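Local structure of putative iron binding protein (Bordetella pertussis Tohama I, 1Y9U) at residues A[102-107]-A[275-280]. The protein binds ferric iron through tyrosine side chains and probably serves as the periplasmic solute-binding component of an iron uptake system. Sequence-based numbering, arbitrary orientation.
Sequences LSLRDR and YEYPVR
The carboxylate of E276 divides its two oxygens between S103 and R105, on one face of the antiparallel pair formed by L104 and Y277. OE1 accepts the S103 hydroxyl at 2.7 Å from OG, which approaches about 50° out of the carboxylate plane. OE2 turns its anti lone pair to R105 NH1, 2.9 Å away, in a salt bridge that lies within the guanidinium plane while the two flat groups stand nearly perpendicular (89°). E276 runs extended beyond CG alongside R105, whose chain bends at chi3 (58°) to bring NH1 round to OE2; the aliphatic part packs too, E276 CG lying 4.0 Å from R105 CG. Beneath these side chains the backbones of L104 and Y277 exchange two bonds, L104 N to Y277 O at 2.8 Å and the longer Y277 N to L104 O at 3.2 Å. On the other face L104 CB meets Y277 CB at 4.1 Å. In this periplasmic binding protein fold the short strand 277-278 thus adds to the long strand 100-112; along its other edge L102 and S103 both face S240 of strand 237-245, a classic beta bulge. At the far end V279 CG1 rests 3.6 Å from L102 O. A Schellman motif with Y275 at C-prime ends helix 264-273 and leads the chain directly into E276. R14 makes a second salt bridge to OE2 and N274 ND2 a hydrogen bond; the two arginines, R105 and R14, would probably keep the buried carboxylate ionised. R105 touches Y199 and lies close to Y143, both iron ligands, although no iron is bound to this chain.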
ATOM      1  N   LEU A 102      -3.684   1.964   8.284  1.00  9.84           N
ATOM      2  CA  LEU A 102      -4.618   3.068   8.075  1.00 10.31           C
ATOM      3  C   LEU A 102      -5.247   3.088   6.691  1.00  9.55           C
ATOM      4  O   LEU A 102      -6.349   3.626   6.540  1.00  9.65           O
ATOM      5  CB  LEU A 102      -3.922   4.401   8.337  1.00 10.26           C
ATOM      6  CG  LEU A 102      -3.387   4.619   9.756  1.00 10.40           C
ATOM      7  CD1 LEU A 102      -2.683   5.968   9.823  1.00 11.14           C
ATOM      8  CD2 LEU A 102      -4.487   4.567  10.809  1.00 11.31           C
ATOM      9  N   SER A 103      -4.584   2.497   5.687  1.00  9.46           N
ATOM     10  CA  SER A 103      -5.186   2.362   4.372  1.00  9.50           C
ATOM     11  C   SER A 103      -4.544   1.192   3.664  1.00  9.62           C
ATOM     12  O   SER A 103      -3.475   0.738   4.056  1.00 10.28           O
ATOM     13  CB  SER A 103      -4.994   3.625   3.547  1.00  9.42           C
ATOM     14  OG  SER A 103      -3.626   3.797   3.226  1.00 10.10           O
ATOM     15  N   LEU A 104      -5.221   0.704   2.628  1.00  9.79           N
ATOM     16  CA  LEU A 104      -4.798  -0.464   1.862  1.00 10.27           C
ATOM     17  C   LEU A 104      -4.383  -0.047   0.466  1.00 10.46           C
ATOM     18  O   LEU A 104      -5.064   0.764  -0.174  1.00  9.98           O
ATOM     19  CB  LEU A 104      -5.905  -1.510   1.756  1.00 11.00           C
ATOM     20  CG  LEU A 104      -6.617  -1.848   3.065  1.00 13.34           C
ATOM     21  CD1 LEU A 104      -7.685  -2.901   2.814  1.00 14.19           C
ATOM     22  CD2 LEU A 104      -5.642  -2.299   4.136  1.00 13.57           C
ATOM     23  N   ARG A 105      -3.300  -0.655  -0.012  1.00 10.27           N
ATOM     24  CA  ARG A 105      -2.693  -0.397  -1.320  1.00 10.47           C
ATOM     25  C   ARG A 105      -2.628  -1.717  -2.072  1.00 10.18           C
ATOM     26  O   ARG A 105      -1.640  -2.437  -2.001  1.00 10.08           O
ATOM     27  CB  ARG A 105      -1.318   0.189  -1.077  1.00 11.18           C
ATOM     28  CG  ARG A 105      -1.407   1.595  -0.467  1.00 11.25           C
ATOM     29  CD  ARG A 105      -0.156   2.056   0.211  1.00 11.72           C
ATOM     30  NE  ARG A 105       1.013   2.066  -0.655  1.00 12.60           N
ATOM     31  CZ  ARG A 105       1.438   3.104  -1.366  1.00 13.79           C
ATOM     32  NH1 ARG A 105       0.821   4.271  -1.372  1.00 13.14           N
ATOM     33  NH2 ARG A 105       2.526   2.965  -2.090  1.00 15.73           N
ATOM     34  N   ASP A 106      -3.707  -2.014  -2.780  1.00  9.97           N
ATOM     35  CA  ASP A 106      -3.873  -3.254  -3.504  1.00  9.88           C
ATOM     36  C   ASP A 106      -3.166  -3.241  -4.829  1.00  8.84           C
ATOM     37  O   ASP A 106      -3.201  -2.244  -5.570  1.00  9.21           O
ATOM     38  CB  ASP A 106      -5.344  -3.670  -3.663  1.00  9.96           C
ATOM     39  CG  ASP A 106      -6.252  -2.606  -4.230  1.00 11.22           C
ATOM     40  OD1 ASP A 106      -6.186  -1.431  -3.817  1.00 12.45           O
ATOM     41  OD2 ASP A 106      -7.126  -2.917  -5.034  1.00 11.15           O
ATOM     42  N   ARG A 107      -2.518  -4.360  -5.114  1.00  8.39           N
ATOM     43  CA  ARG A 107      -1.770  -4.514  -6.345  1.00  8.39           C
ATOM     44  C   ARG A 107      -2.600  -5.376  -7.283  1.00  8.66           C
ATOM     45  O   ARG A 107      -2.907  -6.516  -6.976  1.00  9.00           O
ATOM     46  CB  ARG A 107      -0.388  -5.097  -6.079  1.00  9.05           C
ATOM     47  CG  ARG A 107       0.546  -5.000  -7.264  1.00 10.30           C
ATOM     48  CD  ARG A 107       2.027  -4.858  -6.857  1.00  9.67           C
ATOM     49  NE  ARG A 107       2.952  -4.559  -7.950  1.00 10.60           N
ATOM     50  CZ  ARG A 107       3.072  -3.358  -8.504  1.00 10.41           C
ATOM     51  NH1 ARG A 107       2.313  -2.350  -8.116  1.00 11.03           N
ATOM     52  NH2 ARG A 107       3.965  -3.168  -9.457  1.00 11.92           N
ATOM     53  N   TYR A 275      -6.358   8.148  -3.190  1.00 11.43           N
ATOM     54  CA  TYR A 275      -7.238   7.176  -3.846  1.00 10.49           C
ATOM     55  C   TYR A 275      -6.983   5.743  -3.389  1.00 10.20           C
ATOM     56  O   TYR A 275      -7.110   4.815  -4.158  1.00 10.49           O
ATOM     57  CB  TYR A 275      -7.147   7.289  -5.367  1.00 10.80           C
ATOM     58  CG  TYR A 275      -7.641   8.623  -5.857  1.00 10.11           C
ATOM     59  CD1 TYR A 275      -6.783   9.561  -6.419  1.00 11.83           C
ATOM     60  CD2 TYR A 275      -8.986   8.949  -5.766  1.00 13.01           C
ATOM     61  CE1 TYR A 275      -7.257  10.782  -6.864  1.00 12.96           C
ATOM     62  CE2 TYR A 275      -9.446  10.160  -6.188  1.00 14.21           C
ATOM     63  CZ  TYR A 275      -8.600  11.062  -6.743  1.00 14.72           C
ATOM     64  OH  TYR A 275      -9.119  12.264  -7.172  1.00 18.19           O
ATOM     65  N   GLU A 276      -6.598   5.599  -2.130  1.00 10.45           N
ATOM     66  CA  GLU A 276      -6.377   4.319  -1.508  1.00 10.56           C
ATOM     67  C   GLU A 276      -7.693   3.795  -0.936  1.00 10.18           C
ATOM     68  O   GLU A 276      -8.753   4.430  -1.068  1.00 11.79           O
ATOM     69  CB  GLU A 276      -5.294   4.446  -0.433  1.00 10.22           C
ATOM     70  CG  GLU A 276      -3.922   4.690  -1.036  1.00  9.95           C
ATOM     71  CD  GLU A 276      -2.882   5.114  -0.042  1.00 11.29           C
ATOM     72  OE1 GLU A 276      -3.219   5.423   1.127  1.00 14.01           O
ATOM     73  OE2 GLU A 276      -1.718   5.234  -0.459  1.00 11.51           O
ATOM     74  N   TYR A 277      -7.634   2.582  -0.391  1.00  9.44           N
ATOM     75  CA  TYR A 277      -8.822   1.937   0.157  1.00  9.76           C
ATOM     76  C   TYR A 277      -8.764   2.077   1.672  1.00  9.48           C
ATOM     77  O   TYR A 277      -7.761   1.745   2.278  1.00 10.14           O
ATOM     78  CB  TYR A 277      -8.864   0.464  -0.289  1.00  9.90           C
ATOM     79  CG  TYR A 277     -10.261  -0.148  -0.292  1.00  9.53           C
ATOM     80  CD1 TYR A 277     -11.012  -0.238  -1.467  1.00 10.05           C
ATOM     81  CD2 TYR A 277     -10.833  -0.626   0.881  1.00 10.44           C
ATOM     82  CE1 TYR A 277     -12.266  -0.799  -1.475  1.00 11.54           C
ATOM     83  CE2 TYR A 277     -12.116  -1.165   0.881  1.00 10.66           C
ATOM     84  CZ  TYR A 277     -12.813  -1.258  -0.299  1.00 11.67           C
ATOM     85  OH  TYR A 277     -14.091  -1.800  -0.301  1.00 14.15           O
ATOM     86  N   PRO A 278      -9.839   2.545   2.306  1.00  9.70           N
ATOM     87  CA  PRO A 278      -9.806   2.714   3.760  1.00  9.98           C
ATOM     88  C   PRO A 278      -9.727   1.384   4.488  1.00 10.16           C
ATOM     89  O   PRO A 278     -10.260   0.391   4.028  1.00 11.14           O
ATOM     90  CB  PRO A 278     -11.117   3.425   4.075  1.00 11.05           C
ATOM     91  CG  PRO A 278     -11.919   3.407   2.858  1.00 12.72           C
ATOM     92  CD  PRO A 278     -11.124   2.929   1.715  1.00 10.67           C
ATOM     93  N   VAL A 279      -9.069   1.374   5.630  1.00  9.76           N
ATOM     94  CA  VAL A 279      -9.055   0.162   6.459  1.00  9.90           C
ATOM     95  C   VAL A 279     -10.392  -0.087   7.171  1.00 10.40           C
ATOM     96  O   VAL A 279     -10.773  -1.224   7.399  1.00 11.15           O
ATOM     97  CB  VAL A 279      -7.882   0.189   7.490  1.00 11.02           C
ATOM     98  CG1 VAL A 279      -8.086   1.235   8.589  1.00 11.49           C
ATOM     99  CG2 VAL A 279      -7.665  -1.176   8.098  1.00 12.57           C
ATOM    100  N   ARG A 280     -11.081   0.988   7.544  1.00  9.33           N
ATOM    101  CA  ARG A 280     -12.321   0.890   8.304  1.00  9.84           C
ATOM    102  C   ARG A 280     -13.462   0.487   7.389  1.00 10.35           C
ATOM    103  O   ARG A 280     -13.658   1.093   6.335  1.00 10.86           O
ATOM    104  CB  ARG A 280     -12.627   2.244   8.936  1.00  9.70           C
ATOM    105  CG  ARG A 280     -13.876   2.297   9.792  1.00  9.87           C
ATOM    106  CD  ARG A 280     -14.287   3.701  10.107  1.00 10.12           C
ATOM    107  NE  ARG A 280     -15.464   3.750  10.985  1.00  9.63           N
ATOM    108  CZ  ARG A 280     -15.434   3.801  12.305  1.00 10.54           C
ATOM    109  NH1 ARG A 280     -14.300   3.870  12.944  1.00 10.13           N
ATOM    110  NH2 ARG A 280     -16.577   3.783  12.990  1.00 10.93           N
TER